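Local coordinates for mandelate racemase/muconate lactonizing enzyme-like protein (Rubrobacter xylanophilus DSM 9941, PDB 3CYJ) that is of unassigned function but belongs to the enolase superfamily, pairing an enolase-type N-terminal domain with a TIM-like barrel that holds a sodium ion in this model, at residues 204-209 and 235-240; 178-182 and 211-216. One frame throughout, in Å; residues are numbered along the deposited sequence.

Interaction 1 of 2, residues 204-209 and 235-240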
ATOM      1  N   ALA A 204       2.259  -4.810 -25.467  1.00 36.88           N
ATOM      2  CA  ALA A 204       1.125  -3.907 -25.481  1.00 36.99           C
ATOM      3  C   ALA A 204       1.597  -2.444 -25.274  1.00 37.78           C
ATOM      4  O   ALA A 204       1.147  -1.541 -25.943  1.00 36.77           O
ATOM      5  CB  ALA A 204       0.103  -4.323 -24.404  1.00 37.09           C
ATOM      6  N   LEU A 205       2.511  -2.216 -24.337  1.00 39.46           N
ATOM      7  CA  LEU A 205       3.039  -0.860 -24.147  1.00 40.15           C
ATOM      8  C   LEU A 205       3.675  -0.359 -25.439  1.00 40.42           C
ATOM      9  O   LEU A 205       3.425   0.761 -25.832  1.00 41.17           O
ATOM     10  CB  LEU A 205       4.027  -0.761 -22.985  1.00 39.68           C
ATOM     11  CG  LEU A 205       4.576   0.655 -22.620  1.00 41.53           C
ATOM     12  CD1 LEU A 205       3.495   1.660 -22.251  1.00 41.51           C
ATOM     13  CD2 LEU A 205       5.541   0.533 -21.420  1.00 43.71           C
ATOM     14  N   TYR A 206       4.448  -1.188 -26.132  1.00 41.08           N
ATOM     15  CA  TYR A 206       5.033  -0.763 -27.424  1.00 40.47           C
ATOM     16  C   TYR A 206       3.934  -0.337 -28.414  1.00 40.72           C
ATOM     17  O   TYR A 206       4.019   0.740 -29.037  1.00 39.97           O
ATOM     18  CB  TYR A 206       5.938  -1.847 -28.036  1.00 40.66           C
ATOM     19  CG  TYR A 206       6.302  -1.505 -29.451  1.00 43.01           C
ATOM     20  CD1 TYR A 206       7.371  -0.656 -29.719  1.00 46.96           C
ATOM     21  CD2 TYR A 206       5.537  -1.986 -30.535  1.00 43.18           C
ATOM     22  CE1 TYR A 206       7.672  -0.290 -31.018  1.00 48.21           C
ATOM     23  CE2 TYR A 206       5.827  -1.632 -31.810  1.00 44.86           C
ATOM     24  CZ  TYR A 206       6.904  -0.790 -32.055  1.00 47.18           C
ATOM     25  OH  TYR A 206       7.195  -0.410 -33.344  1.00 50.03           O
ATOM     26  N   TRP A 207       2.895  -1.172 -28.546  1.00 40.54           N
ATOM     27  CA  TRP A 207       1.867  -0.951 -29.562  1.00 40.22           C
ATOM     28  C   TRP A 207       0.947   0.206 -29.257  1.00 39.74           C
ATOM     29  O   TRP A 207       0.507   0.852 -30.173  1.00 39.96           O
ATOM     30  CB  TRP A 207       1.047  -2.213 -29.878  1.00 39.33           C
ATOM     31  CG  TRP A 207       1.843  -3.161 -30.710  1.00 39.85           C
ATOM     32  CD1 TRP A 207       2.376  -4.367 -30.309  1.00 36.53           C
ATOM     33  CD2 TRP A 207       2.280  -2.952 -32.065  1.00 39.21           C
ATOM     34  NE1 TRP A 207       3.097  -4.915 -31.331  1.00 41.17           N
ATOM     35  CE2 TRP A 207       3.057  -4.067 -32.425  1.00 41.84           C
ATOM     36  CE3 TRP A 207       2.063  -1.946 -33.010  1.00 39.44           C
ATOM     37  CZ2 TRP A 207       3.630  -4.211 -33.725  1.00 39.61           C
ATOM     38  CZ3 TRP A 207       2.608  -2.088 -34.278  1.00 41.70           C
ATOM     39  CH2 TRP A 207       3.398  -3.216 -34.620  1.00 40.78           C
ATOM     40  N   ALA A 208       0.626   0.442 -27.986  1.00 39.69           N
ATOM     41  CA  ALA A 208      -0.153   1.608 -27.646  1.00 40.66           C
ATOM     42  C   ALA A 208       0.536   2.873 -28.250  1.00 41.04           C
ATOM     43  O   ALA A 208      -0.138   3.719 -28.824  1.00 40.48           O
ATOM     44  CB  ALA A 208      -0.323   1.757 -26.109  1.00 40.40           C
ATOM     45  N   GLY A 209       1.861   2.986 -28.087  1.00 40.84           N
ATOM     46  CA  GLY A 209       2.614   4.142 -28.573  1.00 42.30           C
ATOM     47  C   GLY A 209       2.758   4.167 -30.104  1.00 42.70           C
ATOM     48  O   GLY A 209       2.497   5.206 -30.740  1.00 43.07           O
ATOM     49  N   LEU A 235      -0.581  -0.531 -18.151  1.00 45.15           N
ATOM     50  CA  LEU A 235      -0.863   0.187 -19.378  1.00 45.59           C
ATOM     51  C   LEU A 235      -1.698   1.453 -19.162  1.00 45.28           C
ATOM     52  O   LEU A 235      -1.569   2.434 -19.895  1.00 44.67           O
ATOM     53  CB  LEU A 235      -1.557  -0.709 -20.403  1.00 45.60           C
ATOM     54  CG  LEU A 235      -0.509  -1.524 -21.137  1.00 46.42           C
ATOM     55  CD1 LEU A 235      -1.106  -2.866 -21.179  1.00 52.20           C
ATOM     56  CD2 LEU A 235      -0.294  -0.959 -22.541  1.00 49.16           C
ATOM     57  N   ARG A 236      -2.579   1.401 -18.167  1.00 45.30           N
ATOM     58  CA  ARG A 236      -3.320   2.607 -17.738  1.00 45.25           C
ATOM     59  C   ARG A 236      -2.316   3.701 -17.333  1.00 44.88           C
ATOM     60  O   ARG A 236      -2.365   4.798 -17.846  1.00 43.89           O
ATOM     61  CB  ARG A 236      -4.263   2.262 -16.593  1.00 44.69           C
ATOM     62  CG  ARG A 236      -5.391   3.246 -16.397  1.00 46.03           C
ATOM     63  CD  ARG A 236      -5.001   4.344 -15.495  1.00 47.53           C
ATOM     64  NE  ARG A 236      -4.300   3.903 -14.275  1.00 49.62           N
ATOM     65  CZ  ARG A 236      -4.869   3.422 -13.167  1.00 50.50           C
ATOM     66  NH1 ARG A 236      -6.183   3.253 -13.060  1.00 49.51           N
ATOM     67  NH2 ARG A 236      -4.096   3.103 -12.157  1.00 49.80           N
ATOM     68  N   ASP A 237      -1.363   3.350 -16.471  1.00 44.89           N
ATOM     69  CA  ASP A 237      -0.400   4.302 -15.964  1.00 45.49           C
ATOM     70  C   ASP A 237       0.609   4.760 -16.986  1.00 46.03           C
ATOM     71  O   ASP A 237       1.027   5.891 -16.913  1.00 48.68           O
ATOM     72  CB  ASP A 237       0.372   3.708 -14.801  1.00 45.70           C
ATOM     73  CG  ASP A 237      -0.517   3.334 -13.624  1.00 47.23           C
ATOM     74  OD1 ASP A 237      -1.610   3.903 -13.482  1.00 49.52           O
ATOM     75  OD2 ASP A 237      -0.119   2.443 -12.839  1.00 50.70           O
ATOM     76  N   ARG A 238       1.016   3.924 -17.942  1.00 44.94           N
ATOM     77  CA  ARG A 238       2.187   4.248 -18.746  1.00 44.34           C
ATOM     78  C   ARG A 238       1.837   4.575 -20.201  1.00 44.50           C
ATOM     79  O   ARG A 238       2.660   5.173 -20.918  1.00 45.34           O
ATOM     80  CB  ARG A 238       3.172   3.051 -18.732  1.00 45.57           C
ATOM     81  CG  ARG A 238       4.029   2.863 -17.483  1.00 45.30           C
ATOM     82  CD  ARG A 238       5.235   3.862 -17.409  1.00 48.06           C
ATOM     83  NE  ARG A 238       5.961   4.074 -18.676  1.00 50.46           N
ATOM     84  CZ  ARG A 238       6.885   3.232 -19.181  1.00 51.97           C
ATOM     85  NH1 ARG A 238       7.225   2.087 -18.537  1.00 44.41           N
ATOM     86  NH2 ARG A 238       7.470   3.533 -20.350  1.00 48.32           N
ATOM     87  N   GLY A 239       0.645   4.159 -20.665  1.00 42.73           N
ATOM     88  CA  GLY A 239       0.267   4.388 -22.041  1.00 42.42           C
ATOM     89  C   GLY A 239       0.150   5.883 -22.378  1.00 42.23           C
ATOM     90  O   GLY A 239       0.008   6.708 -21.477  1.00 43.35           O
ATOM     91  N   PRO A 240       0.143   6.227 -23.672  1.00 40.80           N
ATOM     92  CA  PRO A 240       0.115   7.600 -24.153  1.00 40.92           C
ATOM     93  C   PRO A 240      -1.181   8.338 -23.760  1.00 41.32           C
ATOM     94  O   PRO A 240      -2.268   7.692 -23.632  1.00 40.94           O
ATOM     95  CB  PRO A 240       0.149   7.448 -25.704  1.00 40.60           C
ATOM     96  CG  PRO A 240       0.306   6.038 -25.994  1.00 40.45           C
ATOM     97  CD  PRO A 240      -0.104   5.270 -24.763  1.00 40.07           C
TER

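Interaction 2 of 2, residues 178-182 and 211-216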
ATOM      1  N   VAL A 178      -3.539  -0.392 -39.821  1.00 45.07           N
ATOM      2  CA  VAL A 178      -4.055   0.826 -39.168  1.00 46.27           C
ATOM      3  C   VAL A 178      -3.894   2.085 -40.038  1.00 47.32           C
ATOM      4  O   VAL A 178      -4.771   2.942 -40.064  1.00 47.49           O
ATOM      5  CB  VAL A 178      -3.484   1.093 -37.727  1.00 45.97           C
ATOM      6  CG1 VAL A 178      -3.913  -0.013 -36.759  1.00 46.74           C
ATOM      7  CG2 VAL A 178      -1.978   1.243 -37.721  1.00 45.36           C
ATOM      8  N   ARG A 179      -2.778   2.177 -40.762  1.00 48.29           N
ATOM      9  CA  ARG A 179      -2.583   3.250 -41.748  1.00 48.92           C
ATOM     10  C   ARG A 179      -3.642   3.246 -42.841  1.00 48.68           C
ATOM     11  O   ARG A 179      -4.162   4.302 -43.179  1.00 49.02           O
ATOM     12  CB  ARG A 179      -1.165   3.222 -42.317  1.00 48.51           C
ATOM     13  CG  ARG A 179      -0.189   3.854 -41.295  1.00 51.22           C
ATOM     14  CD  ARG A 179       1.190   4.082 -41.866  1.00 57.42           C
ATOM     15  NE  ARG A 179       1.691   2.837 -42.431  1.00 60.93           N
ATOM     16  CZ  ARG A 179       2.731   2.165 -41.927  1.00 63.01           C
ATOM     17  NH1 ARG A 179       3.371   2.672 -40.838  1.00 57.86           N
ATOM     18  NH2 ARG A 179       3.128   1.014 -42.529  1.00 58.81           N
ATOM     19  N   ALA A 180      -3.982   2.056 -43.339  1.00 48.68           N
ATOM     20  CA  ALA A 180      -5.071   1.859 -44.313  1.00 49.08           C
ATOM     21  C   ALA A 180      -6.438   2.247 -43.787  1.00 49.74           C
ATOM     22  O   ALA A 180      -7.271   2.825 -44.512  1.00 51.05           O
ATOM     23  CB  ALA A 180      -5.117   0.385 -44.810  1.00 48.98           C
ATOM     24  N   ALA A 181      -6.687   1.912 -42.529  1.00 49.42           N
ATOM     25  CA  ALA A 181      -7.946   2.297 -41.879  1.00 49.11           C
ATOM     26  C   ALA A 181      -8.032   3.828 -41.733  1.00 48.14           C
ATOM     27  O   ALA A 181      -9.086   4.422 -41.917  1.00 48.65           O
ATOM     28  CB  ALA A 181      -8.095   1.564 -40.480  1.00 47.15           C
ATOM     29  N   ARG A 182      -6.930   4.457 -41.374  1.00 47.80           N
ATOM     30  CA  ARG A 182      -6.937   5.905 -41.217  1.00 49.35           C
ATOM     31  C   ARG A 182      -7.240   6.631 -42.552  1.00 50.48           C
ATOM     32  O   ARG A 182      -7.963   7.656 -42.585  1.00 50.25           O
ATOM     33  CB  ARG A 182      -5.620   6.405 -40.611  1.00 48.87           C
ATOM     34  CG  ARG A 182      -5.537   7.961 -40.505  1.00 48.71           C
ATOM     35  CD  ARG A 182      -6.731   8.524 -39.727  1.00 44.08           C
ATOM     36  NE  ARG A 182      -6.536   8.400 -38.307  1.00 44.59           N
ATOM     37  CZ  ARG A 182      -7.512   8.550 -37.417  1.00 44.82           C
ATOM     38  NH1 ARG A 182      -8.737   8.820 -37.848  1.00 42.14           N
ATOM     39  NH2 ARG A 182      -7.253   8.467 -36.109  1.00 37.62           N
ATOM     40  N   PHE A 211       0.815   2.573 -32.424  1.00 43.35           N
ATOM     41  CA  PHE A 211      -0.471   2.870 -33.024  1.00 42.81           C
ATOM     42  C   PHE A 211      -0.865   4.341 -32.866  1.00 43.46           C
ATOM     43  O   PHE A 211      -1.385   4.914 -33.817  1.00 43.55           O
ATOM     44  CB  PHE A 211      -1.557   1.986 -32.454  1.00 42.87           C
ATOM     45  CG  PHE A 211      -1.445   0.521 -32.844  1.00 42.92           C
ATOM     46  CD1 PHE A 211      -1.071   0.149 -34.112  1.00 42.04           C
ATOM     47  CD2 PHE A 211      -1.811  -0.472 -31.943  1.00 40.46           C
ATOM     48  CE1 PHE A 211      -1.019  -1.212 -34.469  1.00 42.42           C
ATOM     49  CE2 PHE A 211      -1.769  -1.810 -32.284  1.00 39.16           C
ATOM     50  CZ  PHE A 211      -1.372  -2.177 -33.550  1.00 43.35           C
ATOM     51  N   ALA A 212      -0.620   4.957 -31.698  1.00 43.03           N
ATOM     52  CA  ALA A 212      -0.818   6.407 -31.589  1.00 44.58           C
ATOM     53  C   ALA A 212      -0.078   7.215 -32.693  1.00 45.22           C
ATOM     54  O   ALA A 212      -0.703   8.025 -33.399  1.00 46.14           O
ATOM     55  CB  ALA A 212      -0.479   6.922 -30.180  1.00 44.55           C
ATOM     56  N   ARG A 213       1.208   6.915 -32.911  1.00 46.09           N
ATOM     57  CA  ARG A 213       2.038   7.611 -33.902  1.00 46.60           C
ATOM     58  C   ARG A 213       1.628   7.283 -35.337  1.00 47.48           C
ATOM     59  O   ARG A 213       1.518   8.170 -36.180  1.00 47.45           O
ATOM     60  CB  ARG A 213       3.515   7.259 -33.726  1.00 46.46           C
ATOM     61  CG  ARG A 213       4.143   7.686 -32.394  1.00 47.45           C
ATOM     62  CD  ARG A 213       5.685   7.400 -32.339  1.00 49.98           C
ATOM     63  NE  ARG A 213       6.036   5.960 -32.354  1.00 49.43           N
ATOM     64  CZ  ARG A 213       6.147   5.199 -31.254  1.00 48.77           C
ATOM     65  NH1 ARG A 213       6.460   3.888 -31.338  1.00 44.06           N
ATOM     66  NH2 ARG A 213       5.930   5.756 -30.066  1.00 43.35           N
ATOM     67  N   GLU A 214       1.416   6.003 -35.605  1.00 48.13           N
ATOM     68  CA  GLU A 214       1.108   5.517 -36.948  1.00 48.17           C
ATOM     69  C   GLU A 214      -0.244   6.000 -37.439  1.00 48.31           C
ATOM     70  O   GLU A 214      -0.387   6.292 -38.611  1.00 49.37           O
ATOM     71  CB  GLU A 214       1.136   3.985 -36.989  1.00 47.83           C
ATOM     72  CG  GLU A 214       2.500   3.456 -37.143  1.00 47.51           C
ATOM     73  CD  GLU A 214       2.724   2.110 -36.490  1.00 49.83           C
ATOM     74  OE1 GLU A 214       1.738   1.340 -36.317  1.00 47.98           O
ATOM     75  OE2 GLU A 214       3.916   1.843 -36.145  1.00 49.74           O
ATOM     76  N   ALA A 215      -1.257   6.043 -36.569  1.00 47.60           N
ATOM     77  CA  ALA A 215      -2.613   6.361 -37.059  1.00 46.08           C
ATOM     78  C   ALA A 215      -3.436   7.145 -36.095  1.00 44.93           C
ATOM     79  O   ALA A 215      -4.638   7.276 -36.311  1.00 46.75           O
ATOM     80  CB  ALA A 215      -3.403   5.112 -37.479  1.00 45.68           C
ATOM     81  N   GLY A 216      -2.841   7.654 -35.031  1.00 43.15           N
ATOM     82  CA  GLY A 216      -3.606   8.505 -34.120  1.00 41.86           C
ATOM     83  C   GLY A 216      -4.783   7.832 -33.396  1.00 41.48           C
ATOM     84  O   GLY A 216      -5.876   8.418 -33.273  1.00 41.25           O
TER

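Interaction 1 of 2, residues 204-209 and 235-240
Start at Leu235, in the last turn of helix 229-238, facing helix 201-215. The end of its side chain reaches the face of helix 201-215 that carries Ala204 and Ala208: CD1 of Leu235 lies 3.7 Å from CB of Ala204, while CD2 of Leu235 packs 3.6 Å from the backbone N of Leu205 and 4.5 Å from CB of Ala208. Two alanines one turn apart leave the room that lets a leucine get so close to the backbone. Pro223, on the loop after strand 219-221, touches both Ala204 and Leu235 and continues this apolar patch. Arg238 points toward helix 201-215, and CD2 of Leu205 sits over one face of its guanidinium, 3.7 Å from NH1 of Arg238. The polar end is engaged across the subunit boundary: NH1 of Arg238 donates to the backbone oxygens of Asp237 and Gly239 of a second subunit. Gly239 then leaves the helix, N of Gly239 still hydrogen-bonded to O of Leu235 (2.9 Å), and the chain runs past CD1 of Leu205. Pro240 closes the contact against the next turn, with CD 3.8 Å from CB of Ala208 and CG 3.9 Å from CA of Gly209. No hydrogen bond or salt bridge links the two segments, so between them the contact rests on close packing, mostly apolar, leaving the polar end of Arg238 to the assembly.

Interaction 2 of 2, residues 178-182 and 211-216
Val178 points toward the C-terminal end of helix 201-215. Its CB is 4.0 Å from CB of Ala215, and its CG2 lies 3.9 Å from CD1 of Phe211; on the barrel side Val178 also rests on Met165 of strand 162-166. One residue on, Arg179 lies along the more exposed edge, its CG 3.6 Å from Glu214 O and its NH1 3.9 Å from CG of Glu214. These are successive outer helices of the TIM-like barrel, in the strand-helix order of its repeated beta-alpha units, with strand 190-194 between them in sequence; the short segments cross at -45°, axes 9.6 Å apart. Arg182, a turn after Val178, brings the polar link: its NE (3.0 Å) and NH2 (2.9 Å) both donate to the carbonyl O of Ala215, at the edge of the guanidinium, just before Gly216, with positive phi, turns the chain out of helix 201-215. NH1 of Arg182 hydrogen-bonds to the backbone oxygens of Gly186 and Val189, in the loop before strand 190-194.

Helix 201-215 belongs to both contacts: its N-terminal to middle part (204-209) meets the end of helix 229-238 and the residues just after it in interaction 1, and its C-terminal end meets helix 174-185 in interaction 2. The centres lie 15 Å apart, and the two sites touch where CZ3 of Trp207 comes 4.1 Å from OE1 of Glu214. Along the chain the segments run 178-182, 204-209, 211-216, 235-240, so the contacts interleave, and three consecutive outer helices of the barrel are joined in a row. The strands between them, 190-194 and 219-221, contribute Asp194 and Glu221 to the sodium site, together with Glu222. Interaction 1 also borders other subunits; interaction 2 touches no other chain of the assembly.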